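Local coordinates for protein galectin (Xenopus laevis, PDB 3WUC) that binds a lactose-type disaccharide, galactose linked to glucose, and probably acts as a galactoside-binding lectin like other members of its family, at residues B[51-56]-B[74-79]; B[64-67]-B[72-75]; B[93-96]-B[102-105]. All blocks are in the same frame, centred on the assembly; numbering follows the deposited sequence. Where two conformers were deposited one is given.

Overall arrangement
All three contacts belong to one galectin beta-sandwich. Contacts 1 and 2 lie in the sheet that carries the sugar site, with centres about 9 Å apart; they share D74 and I75 on strand 72-79, and strand 62-69 runs between strands 45-53 and 72-79. Along the chain contact 2 falls within the span of contact 1. Both touch the same galactose, contact 1 through R53 and E76, contact 2 through N66 and W73. Contact 3 follows later, on the hairpin of strands 89-96 and 99-103 in the other sheet. Its centre is about 16 Å from that of contact 1 and about 17 Å from that of contact 2. Sugar recognition is therefore concentrated on one sheet.

Contact 1. Residues B[51-56]-B[74-79]; sequences NPRFEY and DIEKKE. With GAL (beta-D-galactopyranose), chain D; GLC (alpha-D-glucopyranose), chain C.
The R53 guanidinium is the flat group on which this contact turns, and E76 OE2 meets it from well out of its plane. The Y56 ring turns its edge to one face, CD2 standing 3.5 Å above the guanidinium plane over its centre. Around the edge, near the plane, come N51 OD1, galactose O4 and glucose O3; R53 NH1 in turn lies at the edge of the Y56 ring, as does glucose O4. With its chain extended from CG to NE, R53 carries the guanidinium out to the sugars.

R53 holds N51 side-on: NE and NH2 both donate to OD1, the NE bond being the shorter and straighter (2.8 Å, 165°). Towards the ligand, NH1 reaches glucose O3 at 2.6 Å with an angle of 155°, and NH2 reaches galactose O4 at 2.9 Å. Bonds from NH2 to glucose O3 and galactose O5 are weak. E76, its chain extended beyond CG, uses a single oxygen for both sugars: OE2 accepts from glucose O3 at 2.6 Å and from galactose O6 at 2.7 Å. The separation between R53 NH2 and E76 OE2, 3.9 Å, makes a long salt bridge in which no N-H points at the oxygen.

Strands 45-53 and 72-79 are not neighbours here; strand 62-69 runs between them, and V64 packs against both R53 and E76. D59 gives R53 a second anionic partner, at NH1, and R34 also donates to N51 OD1.

The chemistry is that of a galectin disaccharide site. Glucose O3 gives its hydrogen to the carboxylate and accepts from the guanidinium, so one hydroxyl joins the two charged groups, while N51 and D59 fix the rotation of R53 and the opposite charges probably stabilise each other.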
loop_
_atom_site.group_PDB
_atom_site.type_symbol
_atom_site.label_atom_id
_atom_site.label_comp_id
_atom_site.label_asym_id
_atom_site.label_seq_id
_atom_site.Cartn_x
_atom_site.Cartn_y
_atom_site.Cartn_z
ATOM N N ASN B 51 -2.901 1.087 -23.748
ATOM C CA ASN B 51 -1.669 0.910 -24.380
ATOM C C ASN B 51 -0.888 2.235 -24.632
ATOM O O ASN B 51 -0.870 2.778 -25.732
ATOM C CB ASN B 51 -1.865 0.145 -25.690
ATOM C CG ASN B 51 -0.564 -0.294 -26.401
ATOM O OD1 ASN B 51 -0.604 -0.343 -27.686
ATOM N ND2 ASN B 51 0.543 -0.571 -25.705
ATOM N N PRO B 52 -0.252 2.770 -23.598
ATOM C CA PRO B 52 0.585 3.918 -23.894
ATOM C C PRO B 52 1.756 3.563 -24.805
ATOM O O PRO B 52 2.459 2.606 -24.609
ATOM C CB PRO B 52 1.047 4.364 -22.495
ATOM C CG PRO B 52 0.068 3.773 -21.486
ATOM C CD PRO B 52 -0.257 2.437 -22.176
ATOM N N ARG B 53 1.903 4.358 -25.902
ATOM C CA ARG B 53 2.908 4.166 -26.931
ATOM C C ARG B 53 3.885 5.326 -26.938
ATOM O O ARG B 53 3.486 6.473 -27.214
ATOM C CB ARG B 53 2.286 4.129 -28.291
ATOM C CG ARG B 53 1.398 2.845 -28.402
ATOM C CD ARG B 53 0.439 2.863 -29.601
ATOM N NE ARG B 53 -0.267 1.572 -29.708
ATOM C CZ ARG B 53 -0.834 1.096 -30.835
ATOM N NH1 ARG B 53 -0.856 1.851 -31.964
ATOM N NH2 ARG B 53 -1.398 -0.074 -30.813
ATOM N N PHE B 54 5.108 4.974 -26.609
ATOM C CA PHE B 54 6.225 5.933 -26.747
ATOM C C PHE B 54 6.445 6.206 -28.268
ATOM O O PHE B 54 6.429 7.366 -28.713
ATOM C CB PHE B 54 7.492 5.445 -26.013
ATOM C CG PHE B 54 7.289 5.281 -24.568
ATOM C CD1 PHE B 54 7.351 6.371 -23.731
ATOM C CD2 PHE B 54 7.005 4.027 -24.028
ATOM C CE1 PHE B 54 7.184 6.220 -22.346
ATOM C CE2 PHE B 54 6.823 3.882 -22.659
ATOM C CZ PHE B 54 6.935 5.009 -21.832
ATOM N N GLU B 55 6.668 5.154 -29.018
ATOM C CA GLU B 55 6.677 5.195 -30.482
ATOM C C GLU B 55 6.319 3.832 -31.046
ATOM O O GLU B 55 7.086 2.908 -30.952
ATOM C CB GLU B 55 8.083 5.647 -30.953
ATOM C CG GLU B 55 8.060 6.508 -32.196
ATOM C CD GLU B 55 9.378 7.230 -32.443
ATOM O OE1 GLU B 55 10.083 6.816 -33.390
ATOM O OE2 GLU B 55 9.724 8.182 -31.682
ATOM N N TYR B 56 5.146 3.737 -31.647
ATOM C CA TYR B 56 4.682 2.508 -32.244
ATOM C C TYR B 56 3.700 2.844 -33.308
ATOM O O TYR B 56 2.800 3.644 -33.126
ATOM C CB TYR B 56 4.078 1.609 -31.153
ATOM C CG TYR B 56 3.625 0.267 -31.602
ATOM C CD1 TYR B 56 4.500 -0.794 -31.548
ATOM C CD2 TYR B 56 2.330 0.074 -32.058
ATOM C CE1 TYR B 56 4.099 -2.012 -31.971
ATOM C CE2 TYR B 56 1.893 -1.167 -32.494
ATOM C CZ TYR B 56 2.809 -2.207 -32.412
ATOM O OH TYR B 56 2.520 -3.463 -32.804
ATOM N N ASP B 74 -11.270 -3.887 -31.985
ATOM C CA ASP B 74 -12.375 -2.971 -32.354
ATOM C C ASP B 74 -11.656 -1.650 -32.773
ATOM O O ASP B 74 -10.544 -1.696 -33.231
ATOM C CB ASP B 74 -13.383 -2.816 -31.234
ATOM C CG ASP B 74 -14.141 -4.147 -30.882
ATOM O OD1 ASP B 74 -14.640 -4.766 -31.856
ATOM O OD2 ASP B 74 -14.269 -4.599 -29.671
ATOM N N ILE B 75 -12.371 -0.506 -32.612
ATOM C CA ILE B 75 -11.791 0.790 -33.074
ATOM C C ILE B 75 -10.957 1.454 -31.948
ATOM O O ILE B 75 -11.458 1.555 -30.853
ATOM C CB ILE B 75 -12.972 1.720 -33.501
ATOM C CG1 ILE B 75 -13.751 1.101 -34.644
ATOM C CG2 ILE B 75 -12.447 3.060 -33.858
ATOM C CD1 ILE B 75 -14.980 1.850 -35.016
ATOM N N GLU B 76 -9.775 1.885 -32.298
ATOM C CA GLU B 76 -8.865 2.519 -31.336
ATOM C C GLU B 76 -9.424 3.874 -30.918
ATOM O O GLU B 76 -9.938 4.668 -31.720
ATOM C CB GLU B 76 -7.521 2.697 -31.920
ATOM C CG GLU B 76 -6.709 1.428 -32.051
ATOM C CD GLU B 76 -5.413 1.525 -32.790
ATOM O OE1 GLU B 76 -4.976 2.619 -33.295
ATOM O OE2 GLU B 76 -4.747 0.490 -32.796
ATOM N N LYS B 77 -9.282 4.188 -29.653
ATOM C CA LYS B 77 -9.461 5.546 -29.118
ATOM C C LYS B 77 -8.107 6.056 -28.684
ATOM O O LYS B 77 -7.312 5.380 -28.022
ATOM C CB LYS B 77 -10.390 5.438 -27.922
ATOM C CG LYS B 77 -10.584 6.828 -27.259
ATOM C CD LYS B 77 -11.519 6.743 -26.065
ATOM C CE LYS B 77 -11.929 8.143 -25.617
ATOM N NZ LYS B 77 -13.200 8.095 -24.851
ATOM N N LYS B 78 -7.752 7.273 -29.066
ATOM C CA LYS B 78 -6.436 7.759 -28.761
ATOM C C LYS B 78 -6.532 8.983 -27.845
ATOM O O LYS B 78 -7.468 9.806 -28.008
ATOM C CB LYS B 78 -5.675 8.119 -30.023
ATOM C CG LYS B 78 -5.523 6.953 -31.006
ATOM C CD LYS B 78 -4.745 7.336 -32.245
ATOM C CE LYS B 78 -4.663 6.252 -33.295
ATOM N NZ LYS B 78 -3.478 6.409 -34.199
ATOM N N GLU B 79 -5.631 9.055 -26.910
ATOM C CA GLU B 79 -5.520 10.164 -25.915
ATOM C C GLU B 79 -4.060 10.697 -25.995
ATOM O O GLU B 79 -3.042 9.979 -25.945
ATOM C CB GLU B 79 -5.805 9.623 -24.508
ATOM C CG GLU B 79 -5.535 10.494 -23.308
ATOM C CD GLU B 79 -6.258 11.842 -23.375
ATOM O OE1 GLU B 79 -5.571 12.896 -23.302
ATOM O OE2 GLU B 79 -7.493 11.803 -23.590
HETATM C C1 GAL D . -2.262 -3.131 -32.841
HETATM C C2 GAL D . -1.173 -3.712 -31.981
HETATM C C3 GAL D . -1.762 -4.470 -30.813
HETATM C C4 GAL D . -2.761 -3.576 -30.087
HETATM C C5 GAL D . -3.781 -3.037 -31.115
HETATM C C6 GAL D . -4.767 -2.113 -30.429
HETATM O O2 GAL D . -0.461 -4.664 -32.812
HETATM O O3 GAL D . -0.762 -5.030 -30.008
HETATM O O4 GAL D . -2.064 -2.528 -29.364
HETATM O O5 GAL D . -3.077 -2.282 -32.087
HETATM O O6 GAL D . -5.679 -1.520 -31.339
HETATM C C1 GLC C . -2.569 -0.267 -37.316
HETATM C C2 GLC C . -2.678 0.548 -36.017
HETATM C C3 GLC C . -1.960 -0.253 -34.924
HETATM C C4 GLC C . -2.412 -1.710 -34.772
HETATM C C5 GLC C . -2.366 -2.407 -36.141
HETATM C C6 GLC C . -3.030 -3.787 -36.061
HETATM O O1 GLC C . -1.195 -0.267 -37.608
HETATM O O2 GLC C . -2.040 1.797 -36.181
HETATM O O3 GLC C . -2.271 0.430 -33.687
HETATM O O4 GLC C . -1.552 -2.376 -33.817
HETATM O O5 GLC C . -3.040 -1.593 -37.135
HETATM O O6 GLC C . -4.394 -3.953 -35.561
#

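Contact 2. Residues B[64-67]-B[72-75]; sequences VLNS and VWDI. With GAL (beta-D-galactopyranose), chain D.
N66, S67 and D74 have the most surface buried here, and each spends polar atoms on the other strand. The N66 amide donates through ND2 to D74 O at 3.0 Å; this oxygen lies in the amide plane, although the donor stands well above the plane of the D74 carbonyl. The second N-H of ND2 goes to galactose O6, almost straight at 2.8 Å and 168°. On the other side of the amide, OD1 accepts from S67 N.

S67 and D74 pair twice. S67 OG donates at 2.6 Å to D74 OD2, which accepts on its anti lone pair, and D74 N returns a bond to S67 O at 3.1 Å. S67 OG sits between its own backbone N and carbonyl carbon (chi1 52°), turned to the carboxylate. S67 O also lies at the edge of the W73 indole, 3.4 Å from CE3, while galactose C5 stands 3.6 Å above the ring plane, over its centre.

R115 bonds S67 OG and I75 O from outside. Because both N-H groups of N66 ND2 are engaged, one by backbone and one by sugar, the hairpin orients the amide for galactose O6 beside the CH-pi stacking platform of W73, a hallmark of galectin sites.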
loop_
_atom_site.group_PDB
_atom_site.type_symbol
_atom_site.label_atom_id
_atom_site.label_comp_id
_atom_site.label_asym_id
_atom_site.label_seq_id
_atom_site.Cartn_x
_atom_site.Cartn_y
_atom_site.Cartn_z
ATOM N N VAL B 64 -3.193 4.584 -26.696
ATOM C CA VAL B 64 -4.183 3.880 -27.453
ATOM C C VAL B 64 -5.020 3.023 -26.522
ATOM O O VAL B 64 -4.400 2.223 -25.748
ATOM C CB VAL B 64 -3.521 3.029 -28.561
ATOM C CG1 VAL B 64 -4.499 2.054 -29.167
ATOM C CG2 VAL B 64 -2.965 3.926 -29.665
ATOM N N LEU B 65 -6.326 3.201 -26.547
ATOM C CA LEU B 65 -7.260 2.298 -25.871
ATOM C C LEU B 65 -8.064 1.517 -26.922
ATOM O O LEU B 65 -8.466 2.034 -27.968
ATOM C CB LEU B 65 -8.210 3.014 -24.939
ATOM C CG LEU B 65 -7.672 3.917 -23.834
ATOM C CD1 LEU B 65 -8.888 4.472 -23.179
ATOM C CD2 LEU B 65 -6.708 3.271 -22.815
ATOM N N ASN B 66 -8.321 0.236 -26.628
ATOM C CA ASN B 66 -9.204 -0.502 -27.531
ATOM C C ASN B 66 -9.853 -1.605 -26.731
ATOM O O ASN B 66 -9.549 -1.783 -25.562
ATOM C CB ASN B 66 -8.390 -1.084 -28.725
ATOM C CG ASN B 66 -9.229 -1.245 -29.975
ATOM O OD1 ASN B 66 -10.464 -1.216 -29.949
ATOM N ND2 ASN B 66 -8.499 -1.485 -31.091
ATOM N N SER B 67 -10.772 -2.289 -27.386
ATOM C CA SER B 67 -11.351 -3.528 -26.894
ATOM C C SER B 67 -11.049 -4.634 -27.889
ATOM O O SER B 67 -10.690 -4.409 -29.014
ATOM C CB SER B 67 -12.838 -3.334 -26.764
ATOM O OG SER B 67 -13.443 -2.830 -27.961
ATOM N N VAL B 72 -10.443 -10.271 -32.071
ATOM C CA VAL B 72 -10.429 -9.243 -33.072
ATOM C C VAL B 72 -10.541 -7.844 -32.410
ATOM O O VAL B 72 -11.455 -7.614 -31.622
ATOM C CB VAL B 72 -11.593 -9.393 -33.977
ATOM C CG1 VAL B 72 -11.578 -8.390 -35.076
ATOM C CG2 VAL B 72 -11.477 -10.753 -34.624
ATOM N N TRP B 73 -9.622 -7.016 -32.778
ATOM C CA TRP B 73 -9.605 -5.628 -32.221
ATOM C C TRP B 73 -10.734 -4.782 -32.807
ATOM O O TRP B 73 -11.122 -4.966 -33.959
ATOM C CB TRP B 73 -8.312 -4.973 -32.549
ATOM C CG TRP B 73 -7.088 -5.523 -31.897
ATOM C CD1 TRP B 73 -6.083 -6.206 -32.485
ATOM C CD2 TRP B 73 -6.751 -5.456 -30.501
ATOM N NE1 TRP B 73 -5.132 -6.574 -31.598
ATOM C CE2 TRP B 73 -5.528 -6.121 -30.342
ATOM C CE3 TRP B 73 -7.388 -4.901 -29.371
ATOM C CZ2 TRP B 73 -4.850 -6.212 -29.078
ATOM C CZ3 TRP B 73 -6.738 -5.051 -28.108
ATOM C CH2 TRP B 73 -5.526 -5.725 -27.992
ATOM N N ASP B 74 -11.270 -3.887 -31.985
ATOM C CA ASP B 74 -12.375 -2.971 -32.354
ATOM C C ASP B 74 -11.656 -1.650 -32.773
ATOM O O ASP B 74 -10.544 -1.696 -33.231
ATOM C CB ASP B 74 -13.383 -2.816 -31.234
ATOM C CG ASP B 74 -14.141 -4.147 -30.882
ATOM O OD1 ASP B 74 -14.640 -4.766 -31.856
ATOM O OD2 ASP B 74 -14.269 -4.599 -29.671
ATOM N N ILE B 75 -12.371 -0.506 -32.612
ATOM C CA ILE B 75 -11.791 0.790 -33.074
ATOM C C ILE B 75 -10.957 1.454 -31.948
ATOM O O ILE B 75 -11.458 1.555 -30.853
ATOM C CB ILE B 75 -12.972 1.720 -33.501
ATOM C CG1 ILE B 75 -13.751 1.101 -34.644
ATOM C CG2 ILE B 75 -12.447 3.060 -33.858
ATOM C CD1 ILE B 75 -14.980 1.850 -35.016
HETATM C C1 GAL D . -2.262 -3.131 -32.841
HETATM C C2 GAL D . -1.173 -3.712 -31.981
HETATM C C3 GAL D . -1.762 -4.470 -30.813
HETATM C C4 GAL D . -2.761 -3.576 -30.087
HETATM C C5 GAL D . -3.781 -3.037 -31.115
HETATM C C6 GAL D . -4.767 -2.113 -30.429
HETATM O O2 GAL D . -0.461 -4.664 -32.812
HETATM O O3 GAL D . -0.762 -5.030 -30.008
HETATM O O4 GAL D . -2.064 -2.528 -29.364
HETATM O O5 GAL D . -3.077 -2.282 -32.087
HETATM O O6 GAL D . -5.679 -1.520 -31.339
#

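Contact 3. Residues B[93-96]-B[102-105]; sequences IFDF and VHLP
Matching first torsions (chi1 -66° in D95, -65° in H103) set CG of each residue beside its backbone N, and from there the carboxylate and the imidazole meet across the hairpin. H103 NE2 donates to D95 OD2 at 2.6 Å with an angle of 163°. The oxygen lies in the imidazole plane, whereas the nitrogen approaches from above the carboxylate plane; the two flat groups are turned 60° apart and the side chains cross at about a right angle.

Backbone bonds set the antiparallel register. I93 and H103 form a hydrogen-bonded pair in which H103 N gives I93 O a bond of 2.8 Å, while the return bond from I93 N to H103 O is weak at 3.3 Å. Their CB atoms lie 3.9 Å apart on the same face. F94 and V102 form the next, non-hydrogen-bonded pair on the other face, side by side and pointing the same way, with F94 CE2 3.8 Å from V102 CG1.

F94 faces the sugar-binding sheet, touching V37 and L39 of strand 36-39, so this side belongs to the sandwich interior. On the opposite face I93 packs on E89 of the second subunit. Within the five-stranded sheet the hairpin lies between strands 20-28 and 109-113: R21 touches I93 and D95, while E109 touches H103.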
loop_
_atom_site.group_PDB
_atom_site.type_symbol
_atom_site.label_atom_id
_atom_site.label_comp_id
_atom_site.label_asym_id
_atom_site.label_seq_id
_atom_site.Cartn_x
_atom_site.Cartn_y
_atom_site.Cartn_z
ATOM N N ILE B 93 -5.184 3.360 -12.517
ATOM C CA ILE B 93 -6.330 2.903 -11.724
ATOM C C ILE B 93 -7.517 2.799 -12.692
ATOM O O ILE B 93 -7.773 3.687 -13.485
ATOM C CB ILE B 93 -6.632 3.835 -10.544
ATOM C CG1 ILE B 93 -5.421 3.851 -9.657
ATOM C CG2 ILE B 93 -7.833 3.338 -9.835
ATOM C CD1 ILE B 93 -5.579 4.894 -8.570
ATOM N N PHE B 94 -8.253 1.697 -12.636
ATOM C CA PHE B 94 -9.411 1.467 -13.523
ATOM C C PHE B 94 -10.652 1.317 -12.694
ATOM O O PHE B 94 -10.729 0.388 -11.893
ATOM C CB PHE B 94 -9.175 0.205 -14.365
ATOM C CG PHE B 94 -7.916 0.222 -15.195
ATOM C CD1 PHE B 94 -6.694 -0.079 -14.718
ATOM C CD2 PHE B 94 -8.024 0.613 -16.535
ATOM C CE1 PHE B 94 -5.526 -0.023 -15.466
ATOM C CE2 PHE B 94 -6.842 0.633 -17.333
ATOM C CZ PHE B 94 -5.675 0.329 -16.813
ATOM N N ASP B 95 -11.620 2.182 -12.869
ATOM C CA ASP B 95 -12.913 2.121 -12.188
ATOM C C ASP B 95 -13.863 1.350 -13.100
ATOM O O ASP B 95 -14.091 1.776 -14.212
ATOM C CB ASP B 95 -13.541 3.517 -12.015
ATOM C CG ASP B 95 -12.822 4.399 -11.127
ATOM O OD1 ASP B 95 -11.955 3.876 -10.387
ATOM O OD2 ASP B 95 -13.128 5.660 -11.202
ATOM N N PHE B 96 -14.331 0.191 -12.699
ATOM C CA PHE B 96 -15.215 -0.593 -13.519
ATOM C C PHE B 96 -16.677 -0.222 -13.295
ATOM O O PHE B 96 -17.214 -0.399 -12.187
ATOM C CB PHE B 96 -14.964 -2.022 -13.181
ATOM C CG PHE B 96 -15.743 -3.029 -13.989
ATOM C CD1 PHE B 96 -16.130 -2.783 -15.267
ATOM C CD2 PHE B 96 -15.996 -4.257 -13.428
ATOM C CE1 PHE B 96 -16.861 -3.764 -16.015
ATOM C CE2 PHE B 96 -16.667 -5.276 -14.123
ATOM C CZ PHE B 96 -17.108 -5.030 -15.448
ATOM N N VAL B 102 -10.437 5.250 -16.800
ATOM C CA VAL B 102 -8.983 5.042 -16.684
ATOM C C VAL B 102 -8.399 6.316 -16.009
ATOM O O VAL B 102 -8.456 7.409 -16.621
ATOM C CB VAL B 102 -8.241 4.791 -17.994
ATOM C CG1 VAL B 102 -6.805 4.451 -17.764
ATOM C CG2 VAL B 102 -9.037 3.712 -18.824
ATOM N N HIS B 103 -7.969 6.193 -14.750
ATOM C CA HIS B 103 -7.301 7.274 -14.015
ATOM C C HIS B 103 -5.831 7.256 -14.317
ATOM O O HIS B 103 -5.073 6.354 -13.917
ATOM C CB HIS B 103 -7.477 7.141 -12.519
ATOM C CG HIS B 103 -8.876 7.290 -12.058
ATOM N ND1 HIS B 103 -9.413 8.519 -11.704
ATOM C CD2 HIS B 103 -9.906 6.408 -12.011
ATOM C CE1 HIS B 103 -10.675 8.360 -11.342
ATOM N NE2 HIS B 103 -10.998 7.088 -11.509
ATOM N N LEU B 104 -5.367 8.251 -15.037
ATOM C CA LEU B 104 -4.009 8.419 -15.338
ATOM C C LEU B 104 -3.231 9.037 -14.116
ATOM O O LEU B 104 -3.897 9.784 -13.346
ATOM C CB LEU B 104 -3.848 9.332 -16.563
ATOM C CG LEU B 104 -4.585 8.927 -17.880
ATOM C CD1 LEU B 104 -4.355 9.883 -18.944
ATOM C CD2 LEU B 104 -4.105 7.517 -18.258
ATOM N N PRO B 105 -1.903 8.836 -14.069
ATOM C CA PRO B 105 -1.165 9.271 -12.834
ATOM C C PRO B 105 -0.988 10.774 -12.781
ATOM O O PRO B 105 -0.620 11.256 -11.689
ATOM C CB PRO B 105 0.164 8.506 -12.848
ATOM C CG PRO B 105 0.317 8.174 -14.322
ATOM C CD PRO B 105 -1.057 7.980 -14.904
#